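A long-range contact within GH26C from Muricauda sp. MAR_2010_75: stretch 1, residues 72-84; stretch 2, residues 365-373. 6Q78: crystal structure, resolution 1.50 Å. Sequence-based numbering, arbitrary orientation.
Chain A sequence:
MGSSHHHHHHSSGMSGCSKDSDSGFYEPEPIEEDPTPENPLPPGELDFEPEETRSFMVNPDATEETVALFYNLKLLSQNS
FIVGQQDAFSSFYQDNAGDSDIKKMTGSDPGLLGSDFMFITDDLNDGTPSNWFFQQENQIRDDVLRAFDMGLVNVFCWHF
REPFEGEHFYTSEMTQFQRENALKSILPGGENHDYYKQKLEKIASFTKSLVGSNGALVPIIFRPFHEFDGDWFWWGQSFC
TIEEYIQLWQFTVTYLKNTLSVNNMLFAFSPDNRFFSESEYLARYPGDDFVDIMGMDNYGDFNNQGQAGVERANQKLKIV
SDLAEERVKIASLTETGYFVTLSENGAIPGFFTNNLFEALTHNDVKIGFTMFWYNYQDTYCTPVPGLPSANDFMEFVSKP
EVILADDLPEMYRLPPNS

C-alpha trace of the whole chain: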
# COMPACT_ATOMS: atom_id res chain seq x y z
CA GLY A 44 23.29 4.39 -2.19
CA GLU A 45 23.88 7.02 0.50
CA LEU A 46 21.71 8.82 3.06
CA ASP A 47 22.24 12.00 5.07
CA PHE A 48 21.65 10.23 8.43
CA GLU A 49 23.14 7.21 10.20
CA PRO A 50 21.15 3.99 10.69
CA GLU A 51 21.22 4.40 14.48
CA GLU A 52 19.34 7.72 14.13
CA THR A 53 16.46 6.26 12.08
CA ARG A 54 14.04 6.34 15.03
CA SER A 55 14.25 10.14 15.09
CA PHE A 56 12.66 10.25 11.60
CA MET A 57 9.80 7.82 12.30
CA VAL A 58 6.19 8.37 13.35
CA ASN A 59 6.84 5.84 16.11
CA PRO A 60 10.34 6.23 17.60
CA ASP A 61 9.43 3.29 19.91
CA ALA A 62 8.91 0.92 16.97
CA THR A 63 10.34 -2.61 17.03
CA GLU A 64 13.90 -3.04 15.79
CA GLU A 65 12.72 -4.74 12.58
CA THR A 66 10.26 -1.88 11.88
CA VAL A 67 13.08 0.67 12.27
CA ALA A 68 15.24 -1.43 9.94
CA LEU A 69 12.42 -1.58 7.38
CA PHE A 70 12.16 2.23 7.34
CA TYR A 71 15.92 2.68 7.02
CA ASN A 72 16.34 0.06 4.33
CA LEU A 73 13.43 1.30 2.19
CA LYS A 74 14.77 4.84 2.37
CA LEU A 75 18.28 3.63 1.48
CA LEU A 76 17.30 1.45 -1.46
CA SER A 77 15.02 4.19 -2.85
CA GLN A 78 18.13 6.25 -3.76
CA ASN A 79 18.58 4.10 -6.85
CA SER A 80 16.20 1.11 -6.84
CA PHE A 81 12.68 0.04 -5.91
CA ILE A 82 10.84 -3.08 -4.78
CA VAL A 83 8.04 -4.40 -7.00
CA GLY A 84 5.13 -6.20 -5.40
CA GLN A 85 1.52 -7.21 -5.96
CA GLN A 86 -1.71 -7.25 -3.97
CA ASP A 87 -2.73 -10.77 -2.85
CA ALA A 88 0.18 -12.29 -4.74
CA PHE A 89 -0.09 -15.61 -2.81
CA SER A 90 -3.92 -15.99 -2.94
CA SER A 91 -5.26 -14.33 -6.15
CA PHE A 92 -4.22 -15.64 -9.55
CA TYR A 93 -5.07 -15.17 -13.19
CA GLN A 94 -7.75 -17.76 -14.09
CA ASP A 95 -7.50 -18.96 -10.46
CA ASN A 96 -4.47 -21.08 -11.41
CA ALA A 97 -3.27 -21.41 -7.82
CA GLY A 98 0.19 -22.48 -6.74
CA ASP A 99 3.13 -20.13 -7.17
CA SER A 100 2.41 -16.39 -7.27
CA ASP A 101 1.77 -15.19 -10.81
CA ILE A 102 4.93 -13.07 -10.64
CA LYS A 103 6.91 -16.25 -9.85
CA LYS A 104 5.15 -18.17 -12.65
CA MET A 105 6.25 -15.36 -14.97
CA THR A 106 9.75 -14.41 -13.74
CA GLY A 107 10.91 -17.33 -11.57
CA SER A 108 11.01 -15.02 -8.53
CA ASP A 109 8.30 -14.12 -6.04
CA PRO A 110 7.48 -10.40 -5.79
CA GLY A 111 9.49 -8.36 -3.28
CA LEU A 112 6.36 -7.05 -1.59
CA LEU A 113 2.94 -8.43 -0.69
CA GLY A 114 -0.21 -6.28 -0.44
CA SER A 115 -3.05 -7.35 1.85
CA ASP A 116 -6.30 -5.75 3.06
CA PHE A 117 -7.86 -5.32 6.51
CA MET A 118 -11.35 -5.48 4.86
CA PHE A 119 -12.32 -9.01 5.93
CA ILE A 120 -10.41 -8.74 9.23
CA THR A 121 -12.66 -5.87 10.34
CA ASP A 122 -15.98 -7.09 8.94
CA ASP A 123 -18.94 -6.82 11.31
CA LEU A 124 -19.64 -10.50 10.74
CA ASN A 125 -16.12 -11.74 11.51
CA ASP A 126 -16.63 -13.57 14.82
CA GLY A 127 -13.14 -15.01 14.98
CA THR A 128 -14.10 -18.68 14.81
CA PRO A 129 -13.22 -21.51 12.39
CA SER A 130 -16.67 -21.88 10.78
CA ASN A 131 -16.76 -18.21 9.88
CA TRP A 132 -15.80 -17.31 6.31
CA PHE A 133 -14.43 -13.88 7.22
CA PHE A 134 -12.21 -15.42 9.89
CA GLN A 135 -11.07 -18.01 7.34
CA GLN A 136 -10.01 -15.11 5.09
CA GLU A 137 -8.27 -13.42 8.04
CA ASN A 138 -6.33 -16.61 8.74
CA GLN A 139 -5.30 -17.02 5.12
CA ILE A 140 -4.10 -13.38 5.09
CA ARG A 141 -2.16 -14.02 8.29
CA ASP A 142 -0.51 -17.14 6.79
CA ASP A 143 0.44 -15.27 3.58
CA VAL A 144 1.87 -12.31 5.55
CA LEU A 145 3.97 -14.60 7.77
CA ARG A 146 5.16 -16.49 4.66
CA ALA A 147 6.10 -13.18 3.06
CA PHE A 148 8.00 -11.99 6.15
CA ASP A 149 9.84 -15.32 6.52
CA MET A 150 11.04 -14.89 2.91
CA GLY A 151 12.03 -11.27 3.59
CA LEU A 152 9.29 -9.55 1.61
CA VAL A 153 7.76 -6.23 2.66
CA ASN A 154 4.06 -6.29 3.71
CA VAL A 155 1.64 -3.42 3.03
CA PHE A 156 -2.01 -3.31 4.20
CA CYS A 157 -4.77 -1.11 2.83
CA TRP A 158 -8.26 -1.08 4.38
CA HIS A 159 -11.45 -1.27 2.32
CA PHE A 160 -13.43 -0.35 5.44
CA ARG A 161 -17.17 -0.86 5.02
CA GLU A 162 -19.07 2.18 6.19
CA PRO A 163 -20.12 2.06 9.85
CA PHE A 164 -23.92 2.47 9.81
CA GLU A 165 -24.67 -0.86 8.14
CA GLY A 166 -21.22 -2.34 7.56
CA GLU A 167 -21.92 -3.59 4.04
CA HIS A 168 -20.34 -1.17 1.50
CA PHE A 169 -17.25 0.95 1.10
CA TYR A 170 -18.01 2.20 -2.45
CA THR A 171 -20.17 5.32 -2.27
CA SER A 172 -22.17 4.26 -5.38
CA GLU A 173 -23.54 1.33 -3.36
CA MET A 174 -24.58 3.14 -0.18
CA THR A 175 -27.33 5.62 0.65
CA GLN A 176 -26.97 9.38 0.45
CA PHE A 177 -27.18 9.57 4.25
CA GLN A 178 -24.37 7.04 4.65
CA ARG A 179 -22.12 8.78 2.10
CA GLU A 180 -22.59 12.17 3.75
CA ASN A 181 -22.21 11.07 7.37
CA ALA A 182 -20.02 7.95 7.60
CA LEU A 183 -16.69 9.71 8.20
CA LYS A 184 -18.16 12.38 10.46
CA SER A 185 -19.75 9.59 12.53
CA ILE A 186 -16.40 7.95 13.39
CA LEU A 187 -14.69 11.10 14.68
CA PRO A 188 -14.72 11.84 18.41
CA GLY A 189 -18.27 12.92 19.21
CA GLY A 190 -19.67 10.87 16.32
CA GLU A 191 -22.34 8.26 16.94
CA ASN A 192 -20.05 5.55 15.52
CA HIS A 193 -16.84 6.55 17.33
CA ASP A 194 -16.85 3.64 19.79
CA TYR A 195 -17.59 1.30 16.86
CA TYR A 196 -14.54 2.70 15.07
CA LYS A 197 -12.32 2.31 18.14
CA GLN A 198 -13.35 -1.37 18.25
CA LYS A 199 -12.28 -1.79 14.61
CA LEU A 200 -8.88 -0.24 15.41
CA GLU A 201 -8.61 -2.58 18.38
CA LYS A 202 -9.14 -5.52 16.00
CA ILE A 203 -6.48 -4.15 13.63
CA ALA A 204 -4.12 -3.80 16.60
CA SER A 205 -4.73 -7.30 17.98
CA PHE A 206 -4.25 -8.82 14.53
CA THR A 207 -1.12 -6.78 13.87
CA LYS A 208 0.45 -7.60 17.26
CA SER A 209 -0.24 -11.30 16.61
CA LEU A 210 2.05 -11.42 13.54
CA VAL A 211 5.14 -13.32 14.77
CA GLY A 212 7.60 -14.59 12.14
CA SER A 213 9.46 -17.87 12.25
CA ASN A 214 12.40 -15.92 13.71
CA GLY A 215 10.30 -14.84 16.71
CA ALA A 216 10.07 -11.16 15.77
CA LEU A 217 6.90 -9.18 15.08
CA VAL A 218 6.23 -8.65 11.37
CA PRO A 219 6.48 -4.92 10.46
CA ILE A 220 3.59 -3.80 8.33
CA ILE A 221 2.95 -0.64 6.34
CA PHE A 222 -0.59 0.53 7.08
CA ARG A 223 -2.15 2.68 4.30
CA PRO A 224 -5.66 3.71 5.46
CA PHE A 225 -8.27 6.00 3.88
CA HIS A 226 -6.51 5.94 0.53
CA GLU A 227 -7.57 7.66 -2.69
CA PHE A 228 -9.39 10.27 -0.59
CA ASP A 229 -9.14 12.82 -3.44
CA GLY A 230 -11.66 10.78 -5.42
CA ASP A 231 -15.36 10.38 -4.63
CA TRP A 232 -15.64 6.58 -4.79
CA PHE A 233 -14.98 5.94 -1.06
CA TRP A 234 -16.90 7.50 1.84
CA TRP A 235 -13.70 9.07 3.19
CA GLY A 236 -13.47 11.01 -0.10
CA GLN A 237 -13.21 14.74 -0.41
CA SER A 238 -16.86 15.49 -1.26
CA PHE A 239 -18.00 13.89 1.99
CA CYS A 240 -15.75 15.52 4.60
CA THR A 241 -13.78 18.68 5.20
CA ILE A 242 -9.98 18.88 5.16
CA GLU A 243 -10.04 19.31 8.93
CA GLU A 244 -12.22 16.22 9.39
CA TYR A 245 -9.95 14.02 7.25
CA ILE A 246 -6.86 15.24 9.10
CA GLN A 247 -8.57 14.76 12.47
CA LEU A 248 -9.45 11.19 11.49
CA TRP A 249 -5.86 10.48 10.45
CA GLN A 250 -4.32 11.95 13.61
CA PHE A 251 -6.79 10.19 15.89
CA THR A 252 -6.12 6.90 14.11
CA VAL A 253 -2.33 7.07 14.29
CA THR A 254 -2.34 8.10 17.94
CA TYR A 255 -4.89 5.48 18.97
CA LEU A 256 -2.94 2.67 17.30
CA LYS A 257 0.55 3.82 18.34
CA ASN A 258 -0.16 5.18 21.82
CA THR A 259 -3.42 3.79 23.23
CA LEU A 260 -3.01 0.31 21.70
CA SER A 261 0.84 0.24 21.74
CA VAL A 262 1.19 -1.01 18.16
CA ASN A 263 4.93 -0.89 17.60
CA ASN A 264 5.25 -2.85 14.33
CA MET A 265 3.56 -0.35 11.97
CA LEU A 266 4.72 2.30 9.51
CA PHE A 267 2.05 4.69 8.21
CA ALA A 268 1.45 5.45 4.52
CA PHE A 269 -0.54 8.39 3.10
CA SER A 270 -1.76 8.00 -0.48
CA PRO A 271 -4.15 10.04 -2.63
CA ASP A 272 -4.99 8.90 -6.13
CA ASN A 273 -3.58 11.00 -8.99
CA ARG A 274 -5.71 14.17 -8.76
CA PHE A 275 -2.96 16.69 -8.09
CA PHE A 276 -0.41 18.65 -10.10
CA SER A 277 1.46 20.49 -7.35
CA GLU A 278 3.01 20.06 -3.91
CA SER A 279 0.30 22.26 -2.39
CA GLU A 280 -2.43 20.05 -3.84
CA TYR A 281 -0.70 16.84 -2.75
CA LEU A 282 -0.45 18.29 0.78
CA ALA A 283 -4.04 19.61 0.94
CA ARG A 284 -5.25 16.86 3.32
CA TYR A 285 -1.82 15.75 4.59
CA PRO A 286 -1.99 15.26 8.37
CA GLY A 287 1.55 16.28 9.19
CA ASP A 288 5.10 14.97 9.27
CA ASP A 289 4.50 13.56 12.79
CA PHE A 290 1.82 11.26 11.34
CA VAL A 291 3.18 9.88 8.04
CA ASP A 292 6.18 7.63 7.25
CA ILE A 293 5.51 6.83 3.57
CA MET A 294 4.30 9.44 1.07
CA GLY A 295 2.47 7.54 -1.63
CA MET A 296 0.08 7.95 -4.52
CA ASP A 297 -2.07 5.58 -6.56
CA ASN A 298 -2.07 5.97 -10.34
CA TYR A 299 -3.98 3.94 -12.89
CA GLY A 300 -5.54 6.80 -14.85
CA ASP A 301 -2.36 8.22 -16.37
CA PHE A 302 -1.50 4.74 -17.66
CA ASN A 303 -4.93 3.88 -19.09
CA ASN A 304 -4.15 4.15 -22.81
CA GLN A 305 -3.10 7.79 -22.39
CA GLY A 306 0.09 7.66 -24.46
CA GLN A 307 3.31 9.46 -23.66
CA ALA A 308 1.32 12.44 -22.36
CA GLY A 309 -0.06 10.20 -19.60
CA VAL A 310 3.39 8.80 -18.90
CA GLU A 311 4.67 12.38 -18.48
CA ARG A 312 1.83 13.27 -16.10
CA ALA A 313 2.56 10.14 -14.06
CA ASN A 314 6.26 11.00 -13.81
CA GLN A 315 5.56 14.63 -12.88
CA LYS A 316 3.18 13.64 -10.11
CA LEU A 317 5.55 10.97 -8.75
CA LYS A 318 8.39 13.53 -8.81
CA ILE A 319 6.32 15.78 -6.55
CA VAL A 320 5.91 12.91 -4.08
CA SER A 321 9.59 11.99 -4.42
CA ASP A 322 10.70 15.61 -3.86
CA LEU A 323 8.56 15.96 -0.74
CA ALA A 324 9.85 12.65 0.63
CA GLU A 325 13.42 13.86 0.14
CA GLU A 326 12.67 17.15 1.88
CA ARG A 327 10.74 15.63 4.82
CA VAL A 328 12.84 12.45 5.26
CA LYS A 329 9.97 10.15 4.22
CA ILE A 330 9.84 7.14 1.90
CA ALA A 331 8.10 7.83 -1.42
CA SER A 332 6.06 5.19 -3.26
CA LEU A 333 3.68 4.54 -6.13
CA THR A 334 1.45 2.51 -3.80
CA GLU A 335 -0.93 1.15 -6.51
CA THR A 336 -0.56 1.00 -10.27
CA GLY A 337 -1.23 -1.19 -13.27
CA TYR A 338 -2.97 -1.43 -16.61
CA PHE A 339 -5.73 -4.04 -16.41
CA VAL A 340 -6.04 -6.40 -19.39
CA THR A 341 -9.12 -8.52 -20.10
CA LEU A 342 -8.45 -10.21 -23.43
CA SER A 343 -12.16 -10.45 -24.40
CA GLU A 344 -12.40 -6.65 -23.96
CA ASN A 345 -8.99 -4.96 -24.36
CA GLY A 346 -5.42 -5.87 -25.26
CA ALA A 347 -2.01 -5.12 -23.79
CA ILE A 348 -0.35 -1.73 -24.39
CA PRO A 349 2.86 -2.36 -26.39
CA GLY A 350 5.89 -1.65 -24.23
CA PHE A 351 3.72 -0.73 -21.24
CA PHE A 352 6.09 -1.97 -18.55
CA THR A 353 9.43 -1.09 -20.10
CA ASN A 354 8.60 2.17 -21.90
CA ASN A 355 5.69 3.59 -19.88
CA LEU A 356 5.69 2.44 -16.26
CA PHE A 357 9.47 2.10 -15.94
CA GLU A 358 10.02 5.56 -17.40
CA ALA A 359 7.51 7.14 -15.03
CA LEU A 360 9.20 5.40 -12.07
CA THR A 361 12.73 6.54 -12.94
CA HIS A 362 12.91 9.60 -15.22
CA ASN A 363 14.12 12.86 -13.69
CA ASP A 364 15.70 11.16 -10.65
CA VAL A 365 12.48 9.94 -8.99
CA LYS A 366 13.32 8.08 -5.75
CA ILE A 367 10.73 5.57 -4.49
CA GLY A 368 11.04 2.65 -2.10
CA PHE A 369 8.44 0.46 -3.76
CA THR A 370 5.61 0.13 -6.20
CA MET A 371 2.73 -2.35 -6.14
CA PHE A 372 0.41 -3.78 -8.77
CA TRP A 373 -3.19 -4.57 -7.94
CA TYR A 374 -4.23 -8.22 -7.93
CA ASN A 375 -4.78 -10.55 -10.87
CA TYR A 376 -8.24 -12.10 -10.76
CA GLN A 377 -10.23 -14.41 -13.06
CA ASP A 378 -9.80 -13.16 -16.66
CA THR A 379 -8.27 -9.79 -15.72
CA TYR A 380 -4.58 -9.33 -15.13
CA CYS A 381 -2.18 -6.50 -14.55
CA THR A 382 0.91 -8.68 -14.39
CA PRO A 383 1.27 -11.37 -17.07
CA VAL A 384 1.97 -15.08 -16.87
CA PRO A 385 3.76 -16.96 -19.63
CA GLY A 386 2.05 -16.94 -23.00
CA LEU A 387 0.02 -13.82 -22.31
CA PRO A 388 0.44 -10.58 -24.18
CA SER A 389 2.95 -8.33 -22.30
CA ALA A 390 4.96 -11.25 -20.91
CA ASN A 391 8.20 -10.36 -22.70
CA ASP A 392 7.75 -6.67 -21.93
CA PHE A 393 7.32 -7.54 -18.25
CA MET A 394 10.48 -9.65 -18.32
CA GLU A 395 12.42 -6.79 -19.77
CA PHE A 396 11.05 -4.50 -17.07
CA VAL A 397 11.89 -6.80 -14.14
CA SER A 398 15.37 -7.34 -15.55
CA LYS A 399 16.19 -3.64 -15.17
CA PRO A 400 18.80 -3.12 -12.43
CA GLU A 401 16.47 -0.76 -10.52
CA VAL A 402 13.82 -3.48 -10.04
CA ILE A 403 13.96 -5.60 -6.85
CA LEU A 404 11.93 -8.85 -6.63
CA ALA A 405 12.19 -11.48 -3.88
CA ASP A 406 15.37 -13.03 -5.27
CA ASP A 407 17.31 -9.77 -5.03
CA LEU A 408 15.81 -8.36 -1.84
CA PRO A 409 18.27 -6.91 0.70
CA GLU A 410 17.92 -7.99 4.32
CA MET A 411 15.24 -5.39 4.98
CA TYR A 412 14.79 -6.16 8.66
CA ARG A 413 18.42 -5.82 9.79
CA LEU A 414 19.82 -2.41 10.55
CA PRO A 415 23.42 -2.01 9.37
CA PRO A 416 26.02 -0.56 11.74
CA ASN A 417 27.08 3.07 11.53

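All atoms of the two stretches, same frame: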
# COMPACT_ATOMS: atom_id res chain seq x y z
N ASN A 72 15.92 0.75 5.54
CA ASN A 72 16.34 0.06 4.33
C ASN A 72 15.50 0.47 3.12
O ASN A 72 16.02 0.47 2.00
CB ASN A 72 16.29 -1.47 4.54
CG ASN A 72 17.50 -1.97 5.28
OD1 ASN A 72 18.62 -1.71 4.84
ND2 ASN A 72 17.31 -2.65 6.40
N LEU A 73 14.21 0.79 3.31
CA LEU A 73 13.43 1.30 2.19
C LEU A 73 13.95 2.65 1.74
O LEU A 73 14.03 2.93 0.54
CB LEU A 73 11.96 1.46 2.58
CG LEU A 73 11.15 0.17 2.60
CD1 LEU A 73 9.79 0.40 3.22
CD2 LEU A 73 10.97 -0.37 1.17
N LYS A 74 14.26 3.52 2.71
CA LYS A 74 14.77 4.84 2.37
C LYS A 74 16.10 4.73 1.63
O LYS A 74 16.33 5.42 0.64
CB LYS A 74 14.90 5.66 3.65
CG LYS A 74 15.39 7.09 3.48
CD LYS A 74 14.39 7.96 2.74
CE LYS A 74 14.83 9.41 2.87
NZ LYS A 74 14.05 10.26 1.94
N LEU A 75 16.97 3.81 2.09
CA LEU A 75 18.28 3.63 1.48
C LEU A 75 18.15 3.09 0.06
O LEU A 75 18.75 3.63 -0.88
CB LEU A 75 19.13 2.68 2.34
CG LEU A 75 20.50 2.37 1.73
CD1 LEU A 75 21.30 3.64 1.61
CD2 LEU A 75 21.23 1.35 2.59
N LEU A 76 17.35 2.04 -0.12
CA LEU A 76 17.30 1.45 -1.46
C LEU A 76 16.59 2.38 -2.45
O LEU A 76 16.93 2.38 -3.65
CB LEU A 76 16.72 0.04 -1.44
CG LEU A 76 15.23 -0.08 -1.28
CD1 LEU A 76 14.51 0.07 -2.63
CD2 LEU A 76 14.93 -1.49 -0.71
N SER A 77 15.71 3.25 -1.96
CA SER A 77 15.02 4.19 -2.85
C SER A 77 15.98 5.15 -3.56
O SER A 77 15.59 5.77 -4.55
CB SER A 77 13.91 4.96 -2.10
OG SER A 77 14.48 5.99 -1.31
N GLN A 78 17.22 5.34 -3.06
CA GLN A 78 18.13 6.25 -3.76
C GLN A 78 18.35 5.83 -5.20
O GLN A 78 18.51 6.68 -6.09
CB GLN A 78 19.48 6.34 -3.03
CG GLN A 78 19.35 6.81 -1.59
CD GLN A 78 18.42 8.02 -1.47
OE1 GLN A 78 18.76 9.11 -1.93
NE2 GLN A 78 17.23 7.83 -0.87
N ASN A 79 18.36 4.52 -5.47
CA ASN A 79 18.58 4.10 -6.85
C ASN A 79 17.79 2.88 -7.29
O ASN A 79 18.05 2.39 -8.39
CB ASN A 79 20.06 3.81 -7.08
CG ASN A 79 20.59 2.74 -6.16
OD1 ASN A 79 19.83 2.03 -5.51
ND2 ASN A 79 21.92 2.62 -6.10
N SER A 80 16.88 2.35 -6.49
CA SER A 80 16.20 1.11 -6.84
C SER A 80 14.80 1.17 -6.25
O SER A 80 14.46 2.11 -5.51
CB SER A 80 16.93 -0.10 -6.22
OG SER A 80 18.25 -0.26 -6.74
N PHE A 81 13.99 0.14 -6.55
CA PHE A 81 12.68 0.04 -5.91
C PHE A 81 12.18 -1.41 -5.91
O PHE A 81 12.43 -2.18 -6.85
CB PHE A 81 11.63 0.97 -6.56
CG PHE A 81 11.50 0.80 -8.04
CD1 PHE A 81 10.64 -0.16 -8.56
CD2 PHE A 81 12.21 1.60 -8.91
CE1 PHE A 81 10.55 -0.36 -9.94
CE2 PHE A 81 12.11 1.44 -10.30
CZ PHE A 81 11.26 0.46 -10.82
N ILE A 82 11.45 -1.76 -4.86
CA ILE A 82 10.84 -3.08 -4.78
C ILE A 82 9.56 -3.08 -5.59
O ILE A 82 8.81 -2.10 -5.57
CB ILE A 82 10.57 -3.43 -3.31
CG1 ILE A 82 11.91 -3.56 -2.57
CG2 ILE A 82 9.78 -4.74 -3.18
CD1 ILE A 82 11.76 -3.68 -1.03
N VAL A 83 9.30 -4.19 -6.29
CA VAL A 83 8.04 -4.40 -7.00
C VAL A 83 7.25 -5.49 -6.30
O VAL A 83 7.76 -6.59 -6.08
CB VAL A 83 8.31 -4.78 -8.46
CG1 VAL A 83 7.04 -5.27 -9.16
CG2 VAL A 83 8.89 -3.54 -9.19
N GLY A 84 6.00 -5.19 -5.98
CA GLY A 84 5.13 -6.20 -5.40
C GLY A 84 3.75 -6.25 -6.02
O GLY A 84 3.47 -5.60 -7.04
N VAL A 365 13.46 10.39 -9.98
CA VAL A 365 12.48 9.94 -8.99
C VAL A 365 13.13 8.91 -8.07
O VAL A 365 13.90 8.04 -8.51
CB VAL A 365 11.25 9.35 -9.73
CG1 VAL A 365 10.32 8.57 -8.78
CG2 VAL A 365 10.45 10.47 -10.45
N LYS A 366 12.84 9.01 -6.77
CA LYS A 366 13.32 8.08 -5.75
C LYS A 366 12.12 7.52 -5.00
O LYS A 366 11.45 8.24 -4.25
CB LYS A 366 14.27 8.77 -4.77
CG LYS A 366 15.57 9.25 -5.40
CD LYS A 366 16.44 9.96 -4.37
CE LYS A 366 17.67 10.53 -5.03
NZ LYS A 366 18.41 11.39 -4.07
N ILE A 367 11.85 6.22 -5.18
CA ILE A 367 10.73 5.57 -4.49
C ILE A 367 11.22 4.27 -3.88
O ILE A 367 12.10 3.61 -4.44
CB ILE A 367 9.54 5.27 -5.44
CG1 ILE A 367 10.02 4.53 -6.69
CG2 ILE A 367 8.75 6.55 -5.80
CD1 ILE A 367 8.90 3.72 -7.38
N GLY A 368 10.63 3.89 -2.74
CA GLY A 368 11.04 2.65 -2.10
C GLY A 368 10.38 1.45 -2.72
O GLY A 368 10.97 0.36 -2.75
N PHE A 369 9.16 1.60 -3.23
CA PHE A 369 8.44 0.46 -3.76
C PHE A 369 7.30 0.90 -4.64
O PHE A 369 6.83 2.04 -4.56
CB PHE A 369 7.94 -0.48 -2.65
CG PHE A 369 6.87 0.11 -1.78
CD1 PHE A 369 7.20 0.80 -0.64
CD2 PHE A 369 5.53 -0.07 -2.08
CE1 PHE A 369 6.18 1.32 0.21
CE2 PHE A 369 4.51 0.42 -1.23
CZ PHE A 369 4.85 1.11 -0.10
N THR A 370 6.87 -0.02 -5.51
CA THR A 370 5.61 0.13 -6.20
C THR A 370 4.87 -1.20 -6.13
O THR A 370 5.48 -2.25 -5.94
CB THR A 370 5.78 0.66 -7.62
OG1 THR A 370 4.47 0.96 -8.15
CG2 THR A 370 6.46 -0.37 -8.48
N MET A 371 3.55 -1.14 -6.26
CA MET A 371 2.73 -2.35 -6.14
C MET A 371 1.63 -2.37 -7.19
O MET A 371 0.89 -1.39 -7.36
CB MET A 371 2.10 -2.44 -4.75
CG MET A 371 1.46 -3.82 -4.43
SD MET A 371 0.39 -3.73 -2.99
CE MET A 371 -1.05 -2.85 -3.64
N PHE A 372 1.51 -3.51 -7.87
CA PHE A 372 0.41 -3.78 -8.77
C PHE A 372 -0.81 -4.27 -7.98
O PHE A 372 -0.68 -4.91 -6.93
CB PHE A 372 0.84 -4.90 -9.72
CG PHE A 372 1.92 -4.48 -10.69
CD1 PHE A 372 1.59 -3.67 -11.77
CD2 PHE A 372 3.25 -4.88 -10.53
CE1 PHE A 372 2.58 -3.25 -12.67
CE2 PHE A 372 4.22 -4.47 -11.45
CZ PHE A 372 3.88 -3.66 -12.52
N TRP A 373 -2.00 -3.95 -8.50
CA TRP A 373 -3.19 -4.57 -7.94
C TRP A 373 -3.22 -6.06 -8.28
O TRP A 373 -2.35 -6.57 -8.98
CB TRP A 373 -4.46 -3.81 -8.38
CG TRP A 373 -5.60 -4.02 -7.44
CD1 TRP A 373 -6.82 -4.56 -7.75
CD2 TRP A 373 -5.65 -3.72 -6.03
NE1 TRP A 373 -7.62 -4.63 -6.63
CE2 TRP A 373 -6.93 -4.11 -5.57
CE3 TRP A 373 -4.74 -3.14 -5.13
CZ2 TRP A 373 -7.32 -3.96 -4.23
CZ3 TRP A 373 -5.13 -3.00 -3.79
CH2 TRP A 373 -6.41 -3.42 -3.36
O HOH W 1 13.94 4.66 -6.62
O HOH W 2 12.07 7.67 -0.86
O HOH W 3 16.70 7.18 -8.22

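What holds the two backbones together? Strands 81-84 and 369-372 run parallel. Ile82 and Gly84 each give an N and take at an O, bonding to residues before and after their neighbours, as parallel strands do: Ile82 N donates to Gly368 O (3.0 Å) and Thr370 N to Ile82 O (2.8 Å), and Gly84 bonds likewise to Thr370 O and Phe372 N.

Which side chains fill the spaces along the strands? On one face Ile82 lies beside Phe369, CB to CB 4.0 Å, and Gly84, without a side chain, leaves its strand flat beside Met371. On the other Val83 neighbours Thr370, and Val83 CG1 reaches the edge of the Phe372 ring, 3.7 Å from CE2. Phe81 packs its CB 3.9 Å from Ile367 CG1.

How does the first stretch fit against glycine? Gly368 has no side chain; a CB there would point sideways, 3.5 Å from Leu73 O. Ser77 CB sits 3.5 Å from Gly368 N and presses on Ile367 O (3.3 Å). The apolar ends Leu73 CD2 and Leu76 CD1 pack round Gly368 O, at 4.0 and 3.6 Å; Leu73 CD2 also touches Phe369 CD1 (4.3 Å).

What closes the polar end? The extended Lys366 side chain reaches the end of Gln78, and its NZ donates to Gln78 OE1 (3.1 Å), while Gln78 NE2 is held by Lys74 O (3.0 Å). Where the backbones do not bond directly, water 1 fills the gap, accepting from Ile367 N (3.0 Å) and lying 2.8 Å from Ser80 O.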